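Long-range contact in tryptase inhibitor (Rhipicephalus appendiculatus, PDB 2UUY), which probably inhibits serine endopeptidases such as tryptase, this chain being the Kunitz-like domain of a longer tick protein: residues Cys1-Gly13 / Arg21-Glu33. Numbering follows the deposited sequence.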
ATOM      1  N   CYS B   1      -1.340  26.165  10.416  1.00 26.78           N
ATOM      2  CA  CYS B   1      -2.717  26.350   9.864  1.00 26.29           C
ATOM      3  C   CYS B   1      -3.738  25.606  10.723  1.00 26.73           C
ATOM      4  O   CYS B   1      -3.724  24.374  10.763  1.00 28.20           O
ATOM      5  CB  CYS B   1      -2.775  25.834   8.419  1.00 25.80           C
ATOM      6  SG  CYS B   1      -4.362  26.058   7.588  1.00 25.04           S
ATOM      7  N   THR B   2      -4.633  26.342  11.393  1.00 26.14           N
ATOM      8  CA  THR B   2      -5.692  25.693  12.196  1.00 25.42           C
ATOM      9  C   THR B   2      -7.033  25.705  11.435  1.00 22.87           C
ATOM     10  O   THR B   2      -7.489  26.723  10.945  1.00 23.41           O
ATOM     11  CB  THR B   2      -5.843  26.239  13.667  1.00 26.41           C
ATOM     12  OG1 THR B   2      -7.155  26.784  13.897  1.00 29.23           O
ATOM     13  CG2 THR B   2      -4.769  27.274  14.031  1.00 27.41           C
ATOM     14  N   VAL B   3      -7.595  24.519  11.295  1.00 19.54           N
ATOM     15  CA  VAL B   3      -8.881  24.338  10.650  1.00 16.96           C
ATOM     16  C   VAL B   3      -9.968  24.287  11.741  1.00 15.54           C
ATOM     17  O   VAL B   3      -9.871  23.472  12.658  1.00 15.05           O
ATOM     18  CB  VAL B   3      -8.866  23.040   9.844  1.00 17.48           C
ATOM     19  CG1 VAL B   3     -10.148  22.878   9.108  1.00 17.27           C
ATOM     20  CG2 VAL B   3      -7.685  23.049   8.839  1.00 19.25           C
ATOM     21  N   PRO B   4     -11.015  25.132  11.650  1.00 13.77           N
ATOM     22  CA  PRO B   4     -11.996  25.088  12.764  1.00 14.13           C
ATOM     23  C   PRO B   4     -12.836  23.816  12.744  1.00 12.06           C
ATOM     24  O   PRO B   4     -13.041  23.202  11.716  1.00 11.00           O
ATOM     25  CB  PRO B   4     -12.859  26.326  12.557  1.00 15.02           C
ATOM     26  CG  PRO B   4     -12.754  26.570  11.152  1.00 15.70           C
ATOM     27  CD  PRO B   4     -11.376  26.164  10.675  1.00 15.01           C
ATOM     28  N   ILE B   5     -13.316  23.427  13.910  1.00 11.03           N
ATOM     29  CA  ILE B   5     -14.215  22.324  14.033  1.00 10.96           C
ATOM     30  C   ILE B   5     -15.415  22.631  13.132  1.00  9.55           C
ATOM     31  O   ILE B   5     -15.957  23.739  13.141  1.00 10.07           O
ATOM     32  CB  ILE B   5     -14.637  22.130  15.513  1.00 10.88           C
ATOM     33  CG1 ILE B   5     -13.433  21.689  16.329  1.00 12.11           C
ATOM     34  CG2 ILE B   5     -15.741  21.122  15.622  1.00 13.22           C
ATOM     35  CD1 ILE B   5     -13.694  21.736  17.824  1.00 15.00           C
ATOM     36  N   GLY B   6     -15.837  21.620  12.395  1.00  9.76           N
ATOM     37  CA  GLY B   6     -16.972  21.732  11.510  1.00  9.05           C
ATOM     38  C   GLY B   6     -16.627  22.047  10.081  1.00  8.85           C
ATOM     39  O   GLY B   6     -17.488  21.884   9.232  1.00  8.56           O
ATOM     40  N   TRP B   7     -15.410  22.492   9.815  1.00  9.05           N
ATOM     41  CA  TRP B   7     -14.990  22.813   8.451  1.00  9.69           C
ATOM     42  C   TRP B   7     -14.973  21.581   7.588  1.00  9.54           C
ATOM     43  O   TRP B   7     -14.625  20.498   8.083  1.00 11.90           O
ATOM     44  CB  TRP B   7     -13.596  23.429   8.487  1.00  9.95           C
ATOM     45  CG  TRP B   7     -13.206  24.188   7.245  1.00  9.26           C
ATOM     46  CD1 TRP B   7     -12.469  23.741   6.174  1.00  9.74           C
ATOM     47  CD2 TRP B   7     -13.498  25.566   6.978  1.00  8.58           C
ATOM     48  NE1 TRP B   7     -12.306  24.761   5.279  1.00  9.48           N
ATOM     49  CE2 TRP B   7     -12.923  25.885   5.756  1.00  7.57           C
ATOM     50  CE3 TRP B   7     -14.221  26.554   7.666  1.00  8.89           C
ATOM     51  CZ2 TRP B   7     -13.051  27.139   5.184  1.00  8.95           C
ATOM     52  CZ3 TRP B   7     -14.314  27.807   7.109  1.00  9.98           C
ATOM     53  CH2 TRP B   7     -13.746  28.087   5.874  1.00  9.20           C
ATOM     54  N   SER B   8     -15.303  21.717   6.320  1.00  8.89           N
ATOM     55  CA  SER B   8     -15.278  20.630   5.356  0.50 10.13           C
ATOM     56  C   SER B   8     -13.850  20.411   4.903  1.00 11.70           C
ATOM     57  O   SER B   8     -13.288  21.264   4.237  1.00 14.24           O
ATOM     58  CB  SER B   8     -16.110  20.989   4.128  0.50 10.36           C
ATOM     59  OG  SER B   8     -16.132  19.908   3.213  0.50 10.92           O
ATOM     60  N   GLU B   9     -13.282  19.295   5.276  1.00 12.18           N
ATOM     61  CA  GLU B   9     -11.919  18.939   4.893  1.00 12.24           C
ATOM     62  C   GLU B   9     -11.963  18.019   3.683  1.00 11.96           C
ATOM     63  O   GLU B   9     -13.018  17.562   3.259  1.00 11.05           O
ATOM     64  CB  GLU B   9     -11.213  18.308   6.080  1.00 13.09           C
ATOM     65  CG  GLU B   9     -11.055  19.320   7.181  1.00 14.92           C
ATOM     66  CD  GLU B   9     -10.315  18.757   8.367  1.00 18.12           C
ATOM     67  OE1 GLU B   9     -10.974  18.429   9.375  1.00 22.61           O
ATOM     68  OE2 GLU B   9      -9.090  18.618   8.305  1.00 20.41           O
ATOM     69  N   PRO B  10     -10.805  17.736   3.096  1.00 11.47           N
ATOM     70  CA  PRO B  10     -10.831  16.931   1.939  1.00 13.29           C
ATOM     71  C   PRO B  10     -11.416  15.535   2.168  1.00 11.14           C
ATOM     72  O   PRO B  10     -11.252  14.962   3.240  1.00 10.53           O
ATOM     73  CB  PRO B  10      -9.323  16.747   1.574  1.00 14.90           C
ATOM     74  CG  PRO B  10      -8.720  17.960   2.141  1.00 13.41           C
ATOM     75  CD  PRO B  10      -9.432  18.167   3.403  1.00 12.26           C
ATOM     76  N   VAL B  11     -12.120  15.002   1.196  1.00 11.62           N
ATOM     77  CA  VAL B  11     -12.671  13.665   1.292  1.00 11.40           C
ATOM     78  C   VAL B  11     -11.506  12.682   1.323  1.00 10.21           C
ATOM     79  O   VAL B  11     -10.591  12.741   0.481  1.00 11.44           O
ATOM     80  CB  VAL B  11     -13.627  13.352   0.131  1.00 12.39           C
ATOM     81  CG1 VAL B  11     -13.993  11.865   0.095  1.00 12.29           C
ATOM     82  CG2 VAL B  11     -14.901  14.183   0.243  1.00 14.30           C
ATOM     83  N   LYS B  12     -11.506  11.807   2.318  1.00 10.35           N
ATOM     84  CA  LYS B  12     -10.487  10.763   2.399  1.00 11.38           C
ATOM     85  C   LYS B  12     -10.694   9.729   1.304  1.00 10.62           C
ATOM     86  O   LYS B  12     -11.786   9.195   1.110  1.00 11.97           O
ATOM     87  CB  LYS B  12     -10.563  10.074   3.742  1.00 11.93           C
ATOM     88  CG  LYS B  12     -10.147  10.973   4.860  1.00 13.53           C
ATOM     89  CD  LYS B  12     -10.423  10.423   6.264  1.00 15.98           C
ATOM     90  CE  LYS B  12     -10.000  11.427   7.343  1.00 19.83           C
ATOM     91  NZ  LYS B  12      -9.910  10.826   8.703  1.00 25.63           N
ATOM     92  N   GLY B  13      -9.642   9.418   0.575  1.00 10.91           N
ATOM     93  CA  GLY B  13      -9.702   8.360  -0.403  1.00 10.99           C
ATOM     94  C   GLY B  13      -9.758   7.010   0.261  1.00  9.02           C
ATOM     95  O   GLY B  13      -9.243   6.820   1.408  1.00 10.95           O
ATOM     96  N   ARG B  21      -0.166  15.847   0.687  1.00  8.51           N
ATOM     97  CA  ARG B  21      -0.770  16.899  -0.149  1.00  8.68           C
ATOM     98  C   ARG B  21      -1.062  18.110   0.696  1.00  9.19           C
ATOM     99  O   ARG B  21      -1.334  18.009   1.877  1.00 10.64           O
ATOM    100  CB  ARG B  21      -2.089  16.421  -0.752  1.00  9.72           C
ATOM    101  CG  ARG B  21      -2.023  15.112  -1.467  1.00 12.29           C
ATOM    102  CD  ARG B  21      -1.142  15.147  -2.651  1.00 12.79           C
ATOM    103  NE  ARG B  21      -1.661  16.040  -3.671  1.00 12.28           N
ATOM    104  CZ  ARG B  21      -1.091  16.239  -4.838  1.00 12.94           C
ATOM    105  NH1 ARG B  21       0.052  15.654  -5.115  1.00 14.30           N
ATOM    106  NH2 ARG B  21      -1.660  17.053  -5.720  1.00 14.69           N
ATOM    107  N   TYR B  22      -1.048  19.281   0.071  1.00  8.27           N
ATOM    108  CA  TYR B  22      -1.351  20.531   0.746  1.00  8.73           C
ATOM    109  C   TYR B  22      -2.640  21.083   0.176  1.00  8.80           C
ATOM    110  O   TYR B  22      -2.762  21.241  -1.023  1.00  9.38           O
ATOM    111  CB  TYR B  22      -0.185  21.518   0.555  1.00  9.76           C
ATOM    112  CG  TYR B  22       1.117  20.983   1.102  1.00 11.09           C
ATOM    113  CD1 TYR B  22       1.425  21.114   2.436  1.00 13.34           C
ATOM    114  CD2 TYR B  22       2.000  20.297   0.289  1.00 11.15           C
ATOM    115  CE1 TYR B  22       2.603  20.592   2.954  1.00 15.10           C
ATOM    116  CE2 TYR B  22       3.173  19.815   0.791  1.00 12.11           C
ATOM    117  CZ  TYR B  22       3.448  19.940   2.136  1.00 14.42           C
ATOM    118  OH  TYR B  22       4.635  19.379   2.622  1.00 18.45           O
ATOM    119  N   TYR B  23      -3.610  21.338   1.053  1.00  8.43           N
ATOM    120  CA  TYR B  23      -4.915  21.849   0.652  1.00  8.41           C
ATOM    121  C   TYR B  23      -5.182  23.170   1.349  1.00  9.40           C
ATOM    122  O   TYR B  23      -4.893  23.352   2.529  1.00  9.01           O
ATOM    123  CB  TYR B  23      -6.018  20.877   1.068  1.00  9.10           C
ATOM    124  CG  TYR B  23      -6.203  19.630   0.260  1.00  8.67           C
ATOM    125  CD1 TYR B  23      -7.243  19.535  -0.627  1.00  9.86           C
ATOM    126  CD2 TYR B  23      -5.413  18.506   0.473  1.00  9.02           C
ATOM    127  CE1 TYR B  23      -7.499  18.379  -1.312  1.00 10.97           C
ATOM    128  CE2 TYR B  23      -5.670  17.327  -0.205  1.00  8.97           C
ATOM    129  CZ  TYR B  23      -6.693  17.271  -1.093  1.00  9.40           C
ATOM    130  OH  TYR B  23      -6.947  16.072  -1.729  1.00 10.96           O
ATOM    131  N   CYS B  24      -5.785  24.073   0.611  1.00  9.16           N
ATOM    132  CA  CYS B  24      -6.222  25.331   1.172  1.00  9.27           C
ATOM    133  C   CYS B  24      -7.481  25.158   1.990  1.00  9.54           C
ATOM    134  O   CYS B  24      -8.532  24.753   1.442  1.00 11.28           O
ATOM    135  CB  CYS B  24      -6.504  26.295   0.023  1.00  9.46           C
ATOM    136  SG  CYS B  24      -7.079  27.911   0.582  1.00 10.73           S
ATOM    137  N   MET B  25      -7.369  25.427   3.286  1.00 10.28           N
ATOM    138  CA  MET B  25      -8.477  25.310   4.226  0.50 11.56           C
ATOM    139  C   MET B  25      -8.783  26.705   4.748  1.00 11.80           C
ATOM    140  O   MET B  25      -8.227  27.142   5.739  1.00 14.10           O
ATOM    141  CB  MET B  25      -8.108  24.378   5.390  0.50 12.56           C
ATOM    142  CG  MET B  25      -7.593  22.996   5.000  0.50 15.06           C
ATOM    143  SD  MET B  25      -8.604  22.057   3.835  0.50 20.56           S
ATOM    144  CE  MET B  25     -10.275  22.417   4.306  0.50 19.94           C
ATOM    145  N   GLY B  26      -9.640  27.426   4.051  1.00 11.79           N
ATOM    146  CA  GLY B  26      -9.987  28.792   4.438  1.00 11.92           C
ATOM    147  C   GLY B  26      -8.854  29.745   4.095  1.00 11.76           C
ATOM    148  O   GLY B  26      -8.605  30.016   2.922  1.00 13.26           O
ATOM    149  N   ASN B  27      -8.136  30.194   5.102  1.00 11.99           N
ATOM    150  CA  ASN B  27      -7.094  31.199   4.935  1.00 11.95           C
ATOM    151  C   ASN B  27      -5.736  30.639   4.638  1.00 13.04           C
ATOM    152  O   ASN B  27      -4.862  31.380   4.199  1.00 15.39           O
ATOM    153  CB  ASN B  27      -6.944  32.002   6.211  1.00 12.14           C
ATOM    154  CG  ASN B  27      -8.085  32.922   6.474  1.00 11.91           C
ATOM    155  OD1 ASN B  27      -8.932  33.159   5.632  1.00 13.10           O
ATOM    156  ND2 ASN B  27      -8.084  33.485   7.668  1.00 16.06           N
ATOM    157  N   CYS B  28      -5.520  29.358   4.924  1.00 13.22           N
ATOM    158  CA  CYS B  28      -4.190  28.772   4.929  1.00 14.50           C
ATOM    159  C   CYS B  28      -4.177  27.341   4.451  1.00 11.93           C
ATOM    160  O   CYS B  28      -5.210  26.665   4.475  1.00 11.79           O
ATOM    161  CB  CYS B  28      -3.607  28.824   6.351  1.00 17.25           C
ATOM    162  SG  CYS B  28      -4.670  28.083   7.698  1.00 22.99           S
ATOM    163  N   CYS B  29      -3.012  26.908   3.976  1.00 11.30           N
ATOM    164  CA  CYS B  29      -2.812  25.562   3.513  1.00 10.35           C
ATOM    165  C   CYS B  29      -2.366  24.668   4.647  1.00 11.77           C
ATOM    166  O   CYS B  29      -1.558  25.043   5.487  1.00 13.13           O
ATOM    167  CB  CYS B  29      -1.789  25.541   2.377  1.00 11.54           C
ATOM    168  SG  CYS B  29      -2.447  26.296   0.868  1.00 11.71           S
ATOM    169  N   LYS B  30      -2.966  23.482   4.662  1.00 10.65           N
ATOM    170  CA  LYS B  30      -2.692  22.471   5.656  1.00 12.32           C
ATOM    171  C   LYS B  30      -2.276  21.186   4.952  1.00 10.51           C
ATOM    172  O   LYS B  30      -2.759  20.866   3.885  1.00 10.22           O
ATOM    173  CB  LYS B  30      -3.938  22.202   6.505  1.00 13.09           C
ATOM    174  CG  LYS B  30      -3.747  21.152   7.599  1.00 18.22           C
ATOM    175  CD  LYS B  30      -4.786  21.210   8.676  1.00 19.68           C
ATOM    176  CE  LYS B  30      -4.476  20.215   9.763  1.00 23.23           C
ATOM    177  NZ  LYS B  30      -3.309  20.599  10.617  1.00 27.80           N
ATOM    178  N   VAL B  31      -1.391  20.448   5.606  1.00 10.53           N
ATOM    179  CA  VAL B  31      -0.935  19.190   5.082  0.50 10.85           C
ATOM    180  C   VAL B  31      -1.939  18.075   5.401  1.00 11.09           C
ATOM    181  O   VAL B  31      -2.504  18.000   6.505  1.00 12.54           O
ATOM    182  CB  VAL B  31       0.490  18.886   5.588  0.50 10.75           C
ATOM    183  CG1 VAL B  31       0.474  18.409   7.032  0.50 12.17           C
ATOM    184  CG2 VAL B  31       1.143  17.869   4.674  0.50 10.70           C
ATOM    185  N   TYR B  32      -2.150  17.228   4.409  1.00  9.73           N
ATOM    186  CA  TYR B  32      -2.990  16.037   4.529  1.00 10.22           C
ATOM    187  C   TYR B  32      -2.154  14.849   4.078  1.00 10.21           C
ATOM    188  O   TYR B  32      -1.445  14.916   3.084  1.00 11.83           O
ATOM    189  CB  TYR B  32      -4.266  16.191   3.689  1.00 10.53           C
ATOM    190  CG  TYR B  32      -5.227  17.116   4.380  1.00 10.41           C
ATOM    191  CD1 TYR B  32      -6.141  16.627   5.298  1.00 12.09           C
ATOM    192  CD2 TYR B  32      -5.160  18.493   4.198  1.00 11.27           C
ATOM    193  CE1 TYR B  32      -6.971  17.476   5.997  1.00 12.84           C
ATOM    194  CE2 TYR B  32      -5.977  19.345   4.883  1.00 11.92           C
ATOM    195  CZ  TYR B  32      -6.895  18.831   5.751  1.00 13.40           C
ATOM    196  OH  TYR B  32      -7.707  19.702   6.446  1.00 16.00           O
ATOM    197  N   GLU B  33      -2.214  13.775   4.854  1.00  9.50           N
ATOM    198  CA  GLU B  33      -1.439  12.558   4.595  1.00  9.70           C
ATOM    199  C   GLU B  33      -2.402  11.393   4.444  1.00  8.31           C
ATOM    200  O   GLU B  33      -3.165  11.096   5.391  1.00  9.42           O
ATOM    201  CB  GLU B  33      -0.517  12.282   5.762  1.00 11.04           C
ATOM    202  CG  GLU B  33       0.591  13.280   5.978  1.00 15.37           C
ATOM    203  CD  GLU B  33       1.312  12.923   7.261  1.00 21.59           C
ATOM    204  OE1 GLU B  33       2.222  12.099   7.190  1.00 22.83           O
ATOM    205  OE2 GLU B  33       0.898  13.364   8.357  1.00 23.78           O
TER
HETATM  206  O   HOH W   1      -8.695  26.962   8.351  1.00 24.22           O
HETATM  207  O   HOH W   2     -11.536  25.419   2.540  1.00 18.88           O
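The hydroxyl of Y32 donates a short hydrogen bond to the carboxylate of E9, 2.6 Å from OH to OE2, across one face of the beta hairpin of this Kunitz-like domain. OE2 lies at the edge of the ring, near its plane, and receives the proton on its anti lone pair; the carboxylate is turned 65° from the ring. The N-terminal segment 1-13, which has no regular secondary structure, runs over the antiparallel strands 19-25 and 28-34, joined by a type II' turn from M25 to C28. P10 wedges between two hairpin tyrosines in paired CH-pi contacts. Its CG sits almost over the centre of the Y23 ring, 3.5 Å from the centroid, whereas its CD lies over a face of Y32, displaced toward the rim. M25 packs beside this proline, its CB and CG against V3 CG2, with CB 3.7 Å from that methyl; in one of its two conformers SD lies near P10 CD. The outer ring of W7 lies by the turn, with CZ2 3.6 Å from G26 CA. A water accepts from W7 NE1 and G26 N and donates to C24 O, while a second donates to both T2 O and M25 O, 2.7 Å from its oxygen to the latter. On the other side of the hairpin, C24 and C29 are tied by disulfides to C50 and C46, and C29 also packs on helix 43-47. At the chain start, the C1-C28 disulfide fastens the N-terminus to the end of the turn. C1 SG, placed anti to its own amino nitrogen (chi1 -177°), bonds C28 SG at 2.1 Å, and the bridge closes with chi3 at 79°.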